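Local coordinates for protein Phthiocerol/phthiodiolone dimycocerosyl transferase (Mycobacterium tuberculosis, PDB 1Q9J) that probably catalyses the diesterification of phthiocerol, phthiodiolone and phenolphthiocerol with mycocerosic acids, the last step of dimycocerosate ester synthesis, taking the acyl groups directly from mycocerosic acid synthase, at residues Tyr264-Leu268 and Arg269-Ala273; Ala313-Asn317 and Gly318-Gln322. All blocks are in the same frame, centred on the assembly; numbering follows the deposited sequence.

Interaction 1. Residues Tyr264-Leu268 and Arg269-Ala273; sequences YPVDL and RFVLA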
ATOM      1  N   TYR A 264      -4.447 -10.287  -4.130  1.00 57.29           N
ATOM      2  CA  TYR A 264      -4.184  -8.874  -4.359  1.00 56.51           C
ATOM      3  C   TYR A 264      -5.317  -8.044  -3.769  1.00 55.49           C
ATOM      4  O   TYR A 264      -6.413  -8.560  -3.488  1.00 53.58           O
ATOM      5  CB  TYR A 264      -3.982  -8.562  -5.852  1.00 53.60           C
ATOM      6  CG  TYR A 264      -5.095  -9.025  -6.755  1.00 56.21           C
ATOM      7  CD1 TYR A 264      -5.834  -8.117  -7.505  1.00 54.87           C
ATOM      8  CD2 TYR A 264      -5.416 -10.372  -6.856  1.00 53.56           C
ATOM      9  CE1 TYR A 264      -6.866  -8.540  -8.330  1.00 52.80           C
ATOM     10  CE2 TYR A 264      -6.444 -10.807  -7.679  1.00 55.29           C
ATOM     11  CZ  TYR A 264      -7.169  -9.887  -8.414  1.00 56.61           C
ATOM     12  OH  TYR A 264      -8.200 -10.327  -9.217  1.00 57.89           O
ATOM     13  N   PRO A 265      -5.066  -6.745  -3.570  1.00 53.68           N
ATOM     14  CA  PRO A 265      -6.055  -5.832  -2.995  1.00 51.63           C
ATOM     15  C   PRO A 265      -7.186  -5.389  -3.925  1.00 48.87           C
ATOM     16  O   PRO A 265      -7.006  -5.323  -5.138  1.00 46.32           O
ATOM     17  CB  PRO A 265      -5.191  -4.661  -2.552  1.00 51.50           C
ATOM     18  CG  PRO A 265      -4.168  -4.588  -3.657  1.00 52.15           C
ATOM     19  CD  PRO A 265      -3.801  -6.041  -3.866  1.00 51.65           C
ATOM     20  N   VAL A 266      -8.355  -5.110  -3.347  1.00 48.52           N
ATOM     21  CA  VAL A 266      -9.511  -4.600  -4.093  1.00 48.58           C
ATOM     22  C   VAL A 266     -10.177  -3.535  -3.232  1.00 44.69           C
ATOM     23  O   VAL A 266     -10.794  -3.846  -2.205  1.00 40.05           O
ATOM     24  CB  VAL A 266     -10.579  -5.684  -4.432  1.00 53.68           C
ATOM     25  CG1 VAL A 266     -11.780  -5.014  -5.109  1.00 50.98           C
ATOM     26  CG2 VAL A 266     -10.002  -6.737  -5.364  1.00 54.67           C
ATOM     27  N   ASP A 267     -10.043  -2.282  -3.656  1.00 42.22           N
ATOM     28  CA  ASP A 267     -10.619  -1.165  -2.916  1.00 43.47           C
ATOM     29  C   ASP A 267     -12.150  -1.213  -2.965  1.00 42.34           C
ATOM     30  O   ASP A 267     -12.771  -0.888  -3.972  1.00 42.18           O
ATOM     31  CB  ASP A 267     -10.124   0.176  -3.491  1.00 44.23           C
ATOM     32  CG  ASP A 267     -10.194   1.313  -2.476  1.00 46.79           C
ATOM     33  OD1 ASP A 267     -10.889   1.157  -1.441  1.00 47.44           O
ATOM     34  OD2 ASP A 267      -9.562   2.366  -2.713  1.00 53.43           O
ATOM     35  N   LEU A 268     -12.742  -1.625  -1.859  1.00 39.31           N
ATOM     36  CA  LEU A 268     -14.178  -1.705  -1.769  1.00 42.79           C
ATOM     37  C   LEU A 268     -14.850  -0.326  -1.844  1.00 44.42           C
ATOM     38  O   LEU A 268     -16.074  -0.218  -1.842  1.00 41.39           O
ATOM     39  CB  LEU A 268     -14.575  -2.430  -0.471  1.00 42.25           C
ATOM     40  CG  LEU A 268     -14.107  -3.891  -0.434  1.00 43.82           C
ATOM     41  CD1 LEU A 268     -14.640  -4.618   0.785  1.00 39.76           C
ATOM     42  CD2 LEU A 268     -14.580  -4.587  -1.698  1.00 46.77           C
ATOM     43  N   ARG A 269     -14.059   0.735  -1.913  1.00 46.55           N
ATOM     44  CA  ARG A 269     -14.625   2.077  -1.968  1.00 46.72           C
ATOM     45  C   ARG A 269     -15.455   2.311  -3.231  1.00 47.09           C
ATOM     46  O   ARG A 269     -16.462   3.012  -3.177  1.00 45.74           O
ATOM     47  CB  ARG A 269     -13.517   3.126  -1.882  1.00 45.81           C
ATOM     48  CG  ARG A 269     -12.887   3.265  -0.508  1.00 47.60           C
ATOM     49  CD  ARG A 269     -11.699   4.251  -0.543  1.00 47.74           C
ATOM     50  NE  ARG A 269     -11.116   4.497   0.781  1.00 48.68           N
ATOM     51  CZ  ARG A 269     -10.335   3.646   1.451  1.00 48.71           C
ATOM     52  NH1 ARG A 269     -10.011   2.467   0.938  1.00 46.45           N
ATOM     53  NH2 ARG A 269      -9.882   3.971   2.657  1.00 46.47           N
ATOM     54  N   PHE A 270     -15.048   1.727  -4.357  1.00 49.66           N
ATOM     55  CA  PHE A 270     -15.794   1.890  -5.601  1.00 51.61           C
ATOM     56  C   PHE A 270     -16.678   0.687  -5.891  1.00 50.01           C
ATOM     57  O   PHE A 270     -17.391   0.655  -6.892  1.00 54.07           O
ATOM     58  CB  PHE A 270     -14.843   2.086  -6.767  1.00 53.68           C
ATOM     59  CG  PHE A 270     -13.563   2.756  -6.392  1.00 60.73           C
ATOM     60  CD1 PHE A 270     -12.528   2.022  -5.813  1.00 61.66           C
ATOM     61  CD2 PHE A 270     -13.379   4.123  -6.619  1.00 60.89           C
ATOM     62  CE1 PHE A 270     -11.328   2.643  -5.470  1.00 64.12           C
ATOM     63  CE2 PHE A 270     -12.179   4.753  -6.278  1.00 61.48           C
ATOM     64  CZ  PHE A 270     -11.149   4.017  -5.704  1.00 60.87           C
ATOM     65  N   VAL A 271     -16.625  -0.292  -5.002  1.00 43.81           N
ATOM     66  CA  VAL A 271     -17.408  -1.497  -5.130  1.00 40.55           C
ATOM     67  C   VAL A 271     -18.737  -1.418  -4.360  1.00 43.29           C
ATOM     68  O   VAL A 271     -19.823  -1.461  -4.947  1.00 42.91           O
ATOM     69  CB  VAL A 271     -16.570  -2.711  -4.647  1.00 34.58           C
ATOM     70  CG1 VAL A 271     -17.464  -3.887  -4.318  1.00 30.49           C
ATOM     71  CG2 VAL A 271     -15.569  -3.108  -5.738  1.00 30.63           C
ATOM     72  N   LEU A 272     -18.627  -1.283  -3.044  1.00 43.94           N
ATOM     73  CA  LEU A 272     -19.763  -1.220  -2.140  1.00 43.96           C
ATOM     74  C   LEU A 272     -20.854  -0.210  -2.440  1.00 47.38           C
ATOM     75  O   LEU A 272     -20.711   0.675  -3.273  1.00 49.38           O
ATOM     76  CB  LEU A 272     -19.281  -0.957  -0.721  1.00 47.77           C
ATOM     77  CG  LEU A 272     -18.285  -1.932  -0.116  1.00 50.47           C
ATOM     78  CD1 LEU A 272     -18.027  -1.500   1.311  1.00 48.78           C
ATOM     79  CD2 LEU A 272     -18.823  -3.353  -0.159  1.00 52.89           C
ATOM     80  N   ALA A 273     -21.937  -0.380  -1.683  1.00 50.81           N
ATOM     81  CA  ALA A 273     -23.153   0.424  -1.716  1.00 50.16           C
ATOM     82  C   ALA A 273     -22.773   1.896  -1.703  1.00 52.72           C
ATOM     83  O   ALA A 273     -21.732   2.253  -2.262  1.00 60.95           O
ATOM     84  CB  ALA A 273     -24.019   0.080  -0.523  1.00 45.58           C
TER
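The guanidinium of Arg269 offers its edge to the carboxylate of Asp267: OD1 lies almost in the guanidinium plane, 2.9 Å from NH1, while the two planes stand 73° apart. NH1 arrives on the syn side of OD1, and the backbone N of Arg269 reaches the same oxygen from the opposite face of the carboxylate, at 3.2 Å, so OD1 is gripped by two bonds. The Asp267 carboxylate is also turned nearly perpendicular to the ring of Phe270, where OD2 approaches CE1 obliquely at 3.3 Å; Arg269 CB lies over one face of that ring, offset toward its rim. Asp267 has CG anti to its own N (chi1 -156°), which carries the carboxylate forward over the next peptide, the geometry of an Asx turn. It is combined here with a type I beta turn from Asp267 to Phe270, whose closing bond is weak. Immediately afterwards Leu268 O accepts Leu272 N at 3.0 Å, and more weakly Val271 N, so a single turn with an i+4 to i bond continues from the beta turn. On the far side from the charges, Leu268 CB rests against Leu272 CG at 3.8 Å and Leu268 CD2 against Val271 CG1.

Arg269 has further partners: a salt bridge from NH1 to Asp128, a residue thought by similarity to organise the active site, and a bond from NH2 to Pro278 O. Asp267 is thus probably a second-shell residue that fixes the arginine facing Asp128. The turn follows from the end of strand 260-267, which lies between strands 342-345 and 285-292 in the sheet; helix 129-148 meets the charged pair through His130, whereas helices 300-317 and 319-322 pack against the apolar side.

Interaction 2. Residues Ala313-Asn317 and Gly318-Gln322; sequences ADLAN and GVIQQ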
ATOM      1  N   ALA A 313     -16.121 -12.298 -11.626  1.00 47.63           N
ATOM      2  CA  ALA A 313     -17.078 -13.298 -11.169  1.00 46.48           C
ATOM      3  C   ALA A 313     -17.314 -13.148  -9.669  1.00 47.63           C
ATOM      4  O   ALA A 313     -18.444 -13.264  -9.189  1.00 46.97           O
ATOM      5  CB  ALA A 313     -16.569 -14.696 -11.474  1.00 43.82           C
ATOM      6  N   ASP A 314     -16.236 -12.893  -8.934  1.00 47.68           N
ATOM      7  CA  ASP A 314     -16.333 -12.743  -7.491  1.00 49.26           C
ATOM      8  C   ASP A 314     -17.132 -11.507  -7.118  1.00 49.76           C
ATOM      9  O   ASP A 314     -17.976 -11.547  -6.214  1.00 48.34           O
ATOM     10  CB  ASP A 314     -14.936 -12.698  -6.869  1.00 50.21           C
ATOM     11  CG  ASP A 314     -14.245 -14.042  -6.919  1.00 52.72           C
ATOM     12  OD1 ASP A 314     -14.981 -15.061  -6.930  1.00 46.67           O
ATOM     13  OD2 ASP A 314     -12.984 -14.086  -6.940  1.00 56.16           O
ATOM     14  N   LEU A 315     -16.875 -10.404  -7.815  1.00 45.49           N
ATOM     15  CA  LEU A 315     -17.620  -9.182  -7.555  1.00 48.23           C
ATOM     16  C   LEU A 315     -19.108  -9.434  -7.821  1.00 49.92           C
ATOM     17  O   LEU A 315     -19.971  -9.091  -7.012  1.00 51.83           O
ATOM     18  CB  LEU A 315     -17.127  -8.040  -8.449  1.00 42.82           C
ATOM     19  CG  LEU A 315     -15.740  -7.477  -8.150  1.00 40.47           C
ATOM     20  CD1 LEU A 315     -15.464  -6.359  -9.092  1.00 33.93           C
ATOM     21  CD2 LEU A 315     -15.658  -7.013  -6.712  1.00 40.47           C
ATOM     22  N   ALA A 316     -19.393 -10.038  -8.966  1.00 49.84           N
ATOM     23  CA  ALA A 316     -20.755 -10.345  -9.364  1.00 49.41           C
ATOM     24  C   ALA A 316     -21.468 -11.261  -8.373  1.00 48.77           C
ATOM     25  O   ALA A 316     -22.689 -11.196  -8.229  1.00 48.23           O
ATOM     26  CB  ALA A 316     -20.752 -10.976 -10.750  1.00 49.28           C
ATOM     27  N   ASN A 317     -20.708 -12.108  -7.687  1.00 47.29           N
ATOM     28  CA  ASN A 317     -21.274 -13.052  -6.722  1.00 47.68           C
ATOM     29  C   ASN A 317     -21.218 -12.518  -5.321  1.00 47.76           C
ATOM     30  O   ASN A 317     -21.686 -13.169  -4.387  1.00 52.42           O
ATOM     31  CB  ASN A 317     -20.518 -14.368  -6.785  1.00 48.19           C
ATOM     32  CG  ASN A 317     -20.622 -15.007  -8.140  1.00 50.26           C
ATOM     33  OD1 ASN A 317     -19.761 -15.765  -8.553  1.00 47.58           O
ATOM     34  ND2 ASN A 317     -21.700 -14.697  -8.845  1.00 52.24           N
ATOM     35  N   GLY A 318     -20.638 -11.330  -5.190  1.00 47.78           N
ATOM     36  CA  GLY A 318     -20.510 -10.693  -3.895  1.00 50.90           C
ATOM     37  C   GLY A 318     -19.524 -11.382  -2.973  1.00 51.58           C
ATOM     38  O   GLY A 318     -19.548 -11.179  -1.760  1.00 49.82           O
ATOM     39  N   VAL A 319     -18.649 -12.204  -3.539  1.00 51.60           N
ATOM     40  CA  VAL A 319     -17.674 -12.922  -2.728  1.00 54.98           C
ATOM     41  C   VAL A 319     -16.735 -11.951  -2.025  1.00 55.32           C
ATOM     42  O   VAL A 319     -16.549 -12.011  -0.808  1.00 54.67           O
ATOM     43  CB  VAL A 319     -16.877 -13.929  -3.601  1.00 53.46           C
ATOM     44  CG1 VAL A 319     -15.628 -14.404  -2.876  1.00 47.33           C
ATOM     45  CG2 VAL A 319     -17.768 -15.119  -3.911  1.00 50.96           C
ATOM     46  N   ILE A 320     -16.156 -11.044  -2.796  1.00 53.32           N
ATOM     47  CA  ILE A 320     -15.256 -10.057  -2.246  1.00 52.65           C
ATOM     48  C   ILE A 320     -15.951  -9.141  -1.240  1.00 52.92           C
ATOM     49  O   ILE A 320     -15.420  -8.900  -0.162  1.00 53.67           O
ATOM     50  CB  ILE A 320     -14.632  -9.276  -3.389  1.00 55.52           C
ATOM     51  CG1 ILE A 320     -13.787 -10.266  -4.204  1.00 53.82           C
ATOM     52  CG2 ILE A 320     -13.835  -8.081  -2.868  1.00 57.50           C
ATOM     53  CD1 ILE A 320     -13.045  -9.675  -5.350  1.00 56.67           C
ATOM     54  N   GLN A 321     -17.144  -8.658  -1.566  1.00 55.58           N
ATOM     55  CA  GLN A 321     -17.866  -7.780  -0.644  1.00 56.87           C
ATOM     56  C   GLN A 321     -18.241  -8.448   0.682  1.00 57.62           C
ATOM     57  O   GLN A 321     -18.025  -7.871   1.741  1.00 58.53           O
ATOM     58  CB  GLN A 321     -19.142  -7.246  -1.295  1.00 58.69           C
ATOM     59  CG  GLN A 321     -18.913  -6.542  -2.610  1.00 61.93           C
ATOM     60  CD  GLN A 321     -18.978  -7.488  -3.785  1.00 61.83           C
ATOM     61  OE1 GLN A 321     -18.334  -8.531  -3.793  1.00 56.62           O
ATOM     62  NE2 GLN A 321     -19.761  -7.123  -4.791  1.00 63.62           N
ATOM     63  N   GLN A 322     -18.788  -9.658   0.617  1.00 58.35           N
ATOM     64  CA  GLN A 322     -19.217 -10.383   1.803  1.00 55.78           C
ATOM     65  C   GLN A 322     -18.167 -11.167   2.555  1.00 58.10           C
ATOM     66  O   GLN A 322     -18.380 -11.530   3.711  1.00 61.70           O
ATOM     67  CB  GLN A 322     -20.337 -11.334   1.430  1.00 51.86           C
ATOM     68  CG  GLN A 322     -21.510 -10.619   0.862  1.00 56.80           C
ATOM     69  CD  GLN A 322     -22.514 -10.251   1.917  1.00 52.77           C
ATOM     70  OE1 GLN A 322     -23.207  -9.244   1.793  1.00 53.82           O
ATOM     71  NE2 GLN A 322     -22.618 -11.076   2.960  1.00 44.26           N
TER
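Leu315 O is held by two donors at the C-terminal end of helix 300-317, Gln321 NE2 and Gly318 N, each 3.0 Å away. The setting is a Schellman motif: Gly318 leaves the helix with positive phi (70°), a conformation that favours glycine, and Val319 N turns back to Asp314 O at 2.8 Å. Gly318 is at once the N-cap of the short helix 319-322, so that one glycine links the two helices, first to leave helical phi/psi and N-cap of the next. The two bonds to Leu315 O differ in kind. Gly318 N sits well above the carbonyl plane, whereas Gln321 NE2 lies in it, on a lone pair, with a nearly straight N-H...O angle of 171°. The glutamine amide is itself coplanar with this bond. A bend at chi2 (90°) curls the Gln321 chain back over the break to deliver its amide to the end of the preceding helix, a side-chain supplement to the backbone cap.

Carbon contacts join the helices on another side of the link. Ile320 CG1 meets Asp314 CB at 3.8 Å, and its CD1 makes an apolar contact with Leu315 CD2 at 4.0 Å, the leucine and isoleucine crossing at a slant. The Asp314 carboxylate is salt-bridged through OD1 to Arg183. Two residues before Asp314 lies Arg312, important by similarity for recognising the acyl carrier domain of mycocerosic acid synthase. Beside the glycine, Asn317 CB touches Val319 CG2 at 4.0 Å.

Read from the N terminus, strand 260-267 runs into interaction 1, whose turn closes at once on itself; the chain then passes through strand 285-292 and helix 300-317 before interaction 2 closes the break into helix 319-322. The two local contacts are in series, neither nested nor crossed, yet their centres lie about 10 Å apart and their side chains meet. Val271 CG1 packs on Gln321 CG at 3.5 Å, Leu268 CD2 on Ile320 CG2 at 3.8 Å, and Val271 CG2 on Leu315 CD2 at 4.0 Å. The exit of a sheet strand is thereby joined to the end of a helix, a turn after a strand and a helix-to-helix junction sharing one apolar seam.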